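Long-range contacts in putative lipoprotein (Parabacteroides distasonis ATCC 8503, PDB 3JX8), which is of unknown function but may serve as a cell-surface lipoprotein in adhesion or lipid binding, presenting an elongated all-beta head: residues A[108-114]-A[129-135]; A[117-123]-A[138-144]. All coordinates share one frame. Residue numbers count along the deposited sequence, not the author numbering.

Contact 1: residues A[108-114]-A[129-135]; sequences SFIISKP and NVELRGP
Strands 108-111 and 129-132 run parallel, 6° apart with axes 4.7 Å distant, as successive rungs of a parallel beta-helix repeating every 21 residues, Ser108 pairing with Asn129. Phe109 N donates to Asn129 O (2.8 Å), Glu131 N to Phe109 O (2.9 Å), Ile111 N to Glu131 O (3.0 Å) and Arg133 N to Ile111 O (2.8 Å). At the strand end Ile111 O also accepts from Gly134 N (3.4 Å, weak) and water 1 (3.1 Å), itself a weak acceptor from Gly134 N (2.7 Å). Ser112 N and Lys113 N bond to the Glu37 carboxylate. Phe109, Ile111, Val130 and Leu132 face the buried interior. On the other face, Asn129 ND2 bonds weakly to Ser108 OG (3.0 Å), and extended Arg133 (chi1 m) reaches Glu131 OE1 through NE (2.7 Å, a salt bridge) and NH2 (2.9 Å). Ile110 CD1 lies over that guanidinium; water 2 joins Ser112 OG (2.7 Å) to Arg133 NH1 (3.3 Å). The listed backbone groups are thus satisfied, and the Glu131-Arg133 charges by each other.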
# COMPACT_ATOMS: atom_id res chain seq x y z
N SER A 108 -7.98 -14.08 -14.85
CA SER A 108 -9.29 -13.74 -14.42
C SER A 108 -9.89 -14.89 -13.61
O SER A 108 -9.89 -16.03 -14.04
CB SER A 108 -10.11 -13.40 -15.65
OG SER A 108 -11.47 -13.36 -15.34
N PHE A 109 -10.33 -14.60 -12.41
CA PHE A 109 -10.88 -15.60 -11.53
C PHE A 109 -12.33 -15.26 -11.28
O PHE A 109 -12.61 -14.19 -10.75
CB PHE A 109 -10.10 -15.62 -10.23
CG PHE A 109 -10.49 -16.72 -9.33
CD1 PHE A 109 -11.66 -16.63 -8.58
CD2 PHE A 109 -9.70 -17.85 -9.22
CE1 PHE A 109 -12.01 -17.65 -7.70
CE2 PHE A 109 -10.07 -18.90 -8.37
CZ PHE A 109 -11.24 -18.80 -7.61
N ILE A 110 -13.25 -16.16 -11.64
CA ILE A 110 -14.70 -15.88 -11.65
C ILE A 110 -15.51 -16.94 -10.92
O ILE A 110 -15.35 -18.13 -11.20
CB ILE A 110 -15.23 -15.79 -13.11
CG1 ILE A 110 -14.44 -14.70 -13.86
CG2 ILE A 110 -16.73 -15.49 -13.15
CD1 ILE A 110 -14.86 -14.50 -15.33
N ILE A 111 -16.36 -16.51 -9.98
CA ILE A 111 -17.35 -17.36 -9.30
C ILE A 111 -18.71 -16.87 -9.76
O ILE A 111 -19.01 -15.68 -9.62
CB ILE A 111 -17.28 -17.23 -7.76
CG1 ILE A 111 -15.89 -17.61 -7.27
CG2 ILE A 111 -18.35 -18.08 -7.10
CD1 ILE A 111 -15.80 -17.68 -5.76
N SER A 112 -19.53 -17.78 -10.32
CA SER A 112 -20.79 -17.37 -10.95
C SER A 112 -22.08 -17.78 -10.28
O SER A 112 -23.11 -17.19 -10.56
CB SER A 112 -20.84 -17.86 -12.40
OG SER A 112 -19.98 -17.10 -13.21
N LYS A 113 -22.04 -18.79 -9.42
CA LYS A 113 -23.24 -19.32 -8.79
C LYS A 113 -23.42 -18.74 -7.40
O LYS A 113 -22.46 -18.20 -6.85
CB LYS A 113 -23.15 -20.85 -8.70
CG LYS A 113 -23.03 -21.51 -10.07
CD LYS A 113 -23.11 -23.02 -9.97
CE LYS A 113 -22.87 -23.72 -11.32
NZ LYS A 113 -23.32 -25.16 -11.29
N PRO A 114 -24.64 -18.87 -6.82
CA PRO A 114 -24.88 -18.46 -5.46
C PRO A 114 -23.91 -19.12 -4.52
O PRO A 114 -23.76 -20.34 -4.54
CB PRO A 114 -26.30 -18.97 -5.18
CG PRO A 114 -26.93 -19.02 -6.47
CD PRO A 114 -25.86 -19.44 -7.42
N ASN A 129 -8.09 -9.80 -12.71
CA ASN A 129 -9.39 -9.54 -12.12
C ASN A 129 -9.99 -10.73 -11.39
O ASN A 129 -9.74 -11.90 -11.74
CB ASN A 129 -10.38 -8.98 -13.14
CG ASN A 129 -10.62 -9.91 -14.28
OD1 ASN A 129 -9.77 -10.06 -15.12
ND2 ASN A 129 -11.82 -10.49 -14.37
N VAL A 130 -10.69 -10.43 -10.30
CA VAL A 130 -11.55 -11.38 -9.63
C VAL A 130 -12.95 -10.82 -9.70
O VAL A 130 -13.17 -9.63 -9.39
CB VAL A 130 -11.14 -11.55 -8.19
CG1 VAL A 130 -12.05 -12.55 -7.47
CG2 VAL A 130 -9.66 -11.96 -8.14
N GLU A 131 -13.89 -11.67 -10.13
CA GLU A 131 -15.30 -11.32 -10.19
C GLU A 131 -16.17 -12.32 -9.48
O GLU A 131 -16.22 -13.51 -9.85
CB GLU A 131 -15.77 -11.24 -11.63
CG GLU A 131 -14.89 -10.40 -12.49
CD GLU A 131 -15.51 -10.11 -13.86
OE1 GLU A 131 -16.66 -10.56 -14.14
OE2 GLU A 131 -14.82 -9.40 -14.64
N LEU A 132 -16.84 -11.86 -8.43
CA LEU A 132 -17.85 -12.63 -7.74
C LEU A 132 -19.17 -12.22 -8.37
O LEU A 132 -19.79 -11.23 -7.97
CB LEU A 132 -17.81 -12.37 -6.23
CG LEU A 132 -16.43 -12.54 -5.59
CD1 LEU A 132 -16.48 -12.38 -4.06
CD2 LEU A 132 -15.83 -13.85 -5.98
N ARG A 133 -19.57 -12.93 -9.41
CA ARG A 133 -20.76 -12.57 -10.17
C ARG A 133 -22.02 -13.05 -9.52
O ARG A 133 -23.06 -12.43 -9.66
CB ARG A 133 -20.70 -13.12 -11.59
CG ARG A 133 -19.53 -12.57 -12.36
CD ARG A 133 -19.51 -13.11 -13.77
NE ARG A 133 -18.50 -12.44 -14.58
CZ ARG A 133 -18.11 -12.83 -15.80
NH1 ARG A 133 -18.62 -13.93 -16.35
NH2 ARG A 133 -17.18 -12.15 -16.47
N GLY A 134 -21.95 -14.16 -8.82
CA GLY A 134 -23.15 -14.72 -8.20
C GLY A 134 -23.43 -14.05 -6.89
O GLY A 134 -22.57 -13.34 -6.35
N PRO A 135 -24.62 -14.28 -6.34
CA PRO A 135 -24.93 -13.77 -5.01
C PRO A 135 -24.03 -14.39 -3.96
O PRO A 135 -23.91 -15.61 -3.90
CB PRO A 135 -26.39 -14.19 -4.78
CG PRO A 135 -26.92 -14.54 -6.12
CD PRO A 135 -25.77 -14.96 -6.95
O HOH W 1 -20.47 -15.50 -6.94
O HOH W 2 -21.16 -15.59 -15.15

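Contact 2: residues A[117-123]-A[138-144]; sequences VNRMEIN and GYKLECN
This is a rung-to-rung parallel strand pairing in a parallel beta-helix, formed where two successive coils turn a corner and enter the sheet that contains strands 120-125 and 140-146. The strand segments 120-123 and 140-144 lie 4.7 Å apart at 6°, and each residue from Val117 to Asn123 has its nearest CA 21 positions later, from Gly138 to Asn144.

At the corner, the backbone bends through Asn118 (phi/psi -92/-81) and Tyr139 (-81/-59), yet pairing persists: Tyr139 N donates to Val117 O (3.2 Å) and Lys140 N to Asn118 O (2.8 Å). Gly138, at phi/psi 153/-155, adopts angles that call for glycine; a CB would also strike Val117 O. The guanidinium of Arg119 presents one face to Tyr139, with NE 3.8 Å from CE2.

Along the strands, Met120 N bonds to Lys140 O (2.9 Å), Glu142 N to Met120 O (2.8 Å), Ile122 N to Glu142 O (2.7 Å) and Asn144 N to Ile122 O (2.7 Å). Met120 (selenomethionine), Ile122, Leu141 and Cys143 point into the core; Leu141, chi1 t and chi2 p, brings CD1 to 3.9 Å from Met120 CB.

Glu121 and Glu142, both t at chi1, lie side by side on the opposite face, and water 4 donates to Glu121 OE1 (3.1 Å) and Glu142 OE1 (2.8 Å). Asn123 and Asn144, both m, form a side-chain amide ladder along this outer face, with Asn123 ND2 bonded to Asn102 OD1 of the preceding coil. Asn144 ND2 donates to Asn123 OD1 at 2.8 Å and also to Glu142 OE2 at 2.8 Å.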
# COMPACT_ATOMS: atom_id res chain seq x y z
N VAL A 117 -20.99 -18.04 2.28
CA VAL A 117 -19.66 -17.94 2.90
C VAL A 117 -19.76 -17.76 4.40
O VAL A 117 -20.66 -17.10 4.91
CB VAL A 117 -18.81 -16.76 2.34
CG1 VAL A 117 -18.65 -16.88 0.81
CG2 VAL A 117 -19.40 -15.44 2.71
N ASN A 118 -18.80 -18.35 5.09
CA ASN A 118 -18.53 -18.04 6.47
C ASN A 118 -17.47 -16.93 6.45
O ASN A 118 -17.82 -15.75 6.56
CB ASN A 118 -18.08 -19.29 7.21
CG ASN A 118 -17.64 -19.01 8.63
OD1 ASN A 118 -17.95 -17.97 9.21
ND2 ASN A 118 -16.91 -19.96 9.20
N ARG A 119 -16.20 -17.28 6.28
CA ARG A 119 -15.17 -16.29 5.96
C ARG A 119 -14.54 -16.59 4.65
O ARG A 119 -13.92 -17.65 4.50
CB ARG A 119 -14.07 -16.24 7.02
CG ARG A 119 -14.55 -15.58 8.26
CD ARG A 119 -13.57 -15.72 9.42
NE ARG A 119 -14.27 -15.60 10.70
CZ ARG A 119 -14.83 -16.62 11.36
NH1 ARG A 119 -14.76 -17.87 10.90
NH2 ARG A 119 -15.47 -16.39 12.51
N MSE A 120 -14.68 -15.66 3.71
CA MSE A 120 -13.98 -15.72 2.45
C MSE A 120 -12.98 -14.54 2.32
O MSE A 120 -13.38 -13.36 2.37
CB MSE A 120 -14.95 -15.74 1.27
CG MSE A 120 -14.21 -15.91 -0.08
SE MSE A 120 -15.40 -15.80 -1.59
CE MSE A 120 -15.86 -17.71 -1.64
N GLU A 121 -11.71 -14.89 2.12
CA GLU A 121 -10.65 -13.90 1.90
C GLU A 121 -10.08 -14.01 0.49
O GLU A 121 -9.57 -15.06 0.09
CB GLU A 121 -9.53 -14.14 2.90
CG GLU A 121 -8.41 -13.13 2.82
CD GLU A 121 -7.36 -13.38 3.87
OE1 GLU A 121 -7.72 -13.57 5.04
OE2 GLU A 121 -6.18 -13.40 3.52
N ILE A 122 -10.18 -12.92 -0.27
CA ILE A 122 -9.61 -12.81 -1.61
C ILE A 122 -8.38 -11.90 -1.59
O ILE A 122 -8.47 -10.73 -1.17
CB ILE A 122 -10.61 -12.21 -2.58
CG1 ILE A 122 -11.87 -13.05 -2.61
CG2 ILE A 122 -10.05 -12.14 -4.00
CD1 ILE A 122 -12.75 -12.70 -3.72
N ASN A 123 -7.23 -12.44 -2.02
CA ASN A 123 -5.97 -11.69 -2.11
C ASN A 123 -5.47 -11.75 -3.55
O ASN A 123 -5.18 -12.84 -4.07
CB ASN A 123 -4.92 -12.26 -1.18
CG ASN A 123 -5.35 -12.26 0.28
OD1 ASN A 123 -5.69 -11.22 0.85
ND2 ASN A 123 -5.29 -13.43 0.91
N GLY A 138 -23.43 -14.29 3.61
CA GLY A 138 -22.79 -14.87 4.78
C GLY A 138 -22.15 -13.89 5.75
O GLY A 138 -22.54 -12.71 5.82
N TYR A 139 -21.16 -14.38 6.49
CA TYR A 139 -20.61 -13.63 7.59
C TYR A 139 -19.58 -12.58 7.17
O TYR A 139 -19.77 -11.40 7.43
CB TYR A 139 -20.04 -14.57 8.64
CG TYR A 139 -19.32 -13.88 9.77
CD1 TYR A 139 -20.02 -13.18 10.74
CD2 TYR A 139 -17.93 -13.95 9.87
CE1 TYR A 139 -19.36 -12.56 11.80
CE2 TYR A 139 -17.26 -13.34 10.91
CZ TYR A 139 -17.98 -12.64 11.88
OH TYR A 139 -17.29 -12.03 12.91
N LYS A 140 -18.51 -13.01 6.52
CA LYS A 140 -17.42 -12.10 6.20
C LYS A 140 -16.78 -12.33 4.83
O LYS A 140 -16.42 -13.47 4.48
CB LYS A 140 -16.37 -12.14 7.30
CG LYS A 140 -15.20 -11.23 7.01
CD LYS A 140 -14.39 -10.86 8.23
CE LYS A 140 -13.29 -9.80 7.83
NZ LYS A 140 -12.79 -9.01 9.02
N LEU A 141 -16.68 -11.26 4.05
CA LEU A 141 -15.88 -11.23 2.84
C LEU A 141 -14.75 -10.19 2.99
O LEU A 141 -14.97 -9.02 3.37
CB LEU A 141 -16.71 -10.87 1.62
CG LEU A 141 -15.97 -10.79 0.26
CD1 LEU A 141 -15.35 -12.15 -0.15
CD2 LEU A 141 -16.92 -10.25 -0.82
N GLU A 142 -13.53 -10.61 2.65
CA GLU A 142 -12.38 -9.71 2.62
C GLU A 142 -11.79 -9.71 1.22
O GLU A 142 -11.54 -10.79 0.65
CB GLU A 142 -11.38 -10.18 3.65
CG GLU A 142 -10.31 -9.21 3.95
CD GLU A 142 -9.41 -9.64 5.09
OE1 GLU A 142 -9.94 -9.97 6.17
OE2 GLU A 142 -8.18 -9.61 4.92
N CYS A 143 -11.66 -8.53 0.63
CA CYS A 143 -11.08 -8.32 -0.72
C CYS A 143 -9.83 -7.45 -0.63
O CYS A 143 -9.91 -6.22 -0.41
CB CYS A 143 -12.06 -7.57 -1.60
SG CYS A 143 -13.54 -8.47 -1.97
N ASN A 144 -8.68 -8.07 -0.80
CA ASN A 144 -7.43 -7.39 -0.72
C ASN A 144 -6.76 -7.42 -2.05
O ASN A 144 -6.68 -8.49 -2.70
CB ASN A 144 -6.57 -8.06 0.30
CG ASN A 144 -7.25 -8.14 1.64
OD1 ASN A 144 -7.88 -7.17 2.07
ND2 ASN A 144 -7.16 -9.29 2.29
O HOH W 3 -14.23 -13.18 13.19
O HOH W 4 -10.06 -12.67 6.86

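Overall arrangement
Contacts 1 and 2 join the same two neighbouring coils on different sheets of the solenoid, and their segments alternate along the chain: 108-114, 117-123, 129-135, 138-144. Their centres are 13 Å apart, and the inward faces meet across the interior. Ile122 CD1 sits 3.8 Å from both Leu132 CD1 and Val130 CG1, Leu141 CD2 lies 3.9 Å from Leu132 CD1, and Ile111 CD1 is 4.1 Å from Met120 CE. One hydrophobic core therefore serves both pairings, while their polar side chains lie on outer faces. The side chain of Lys113 in contact 1 is about 4 Å, nearest atoms, from a bound glycerol, probably acquired from the crystallisation liquor.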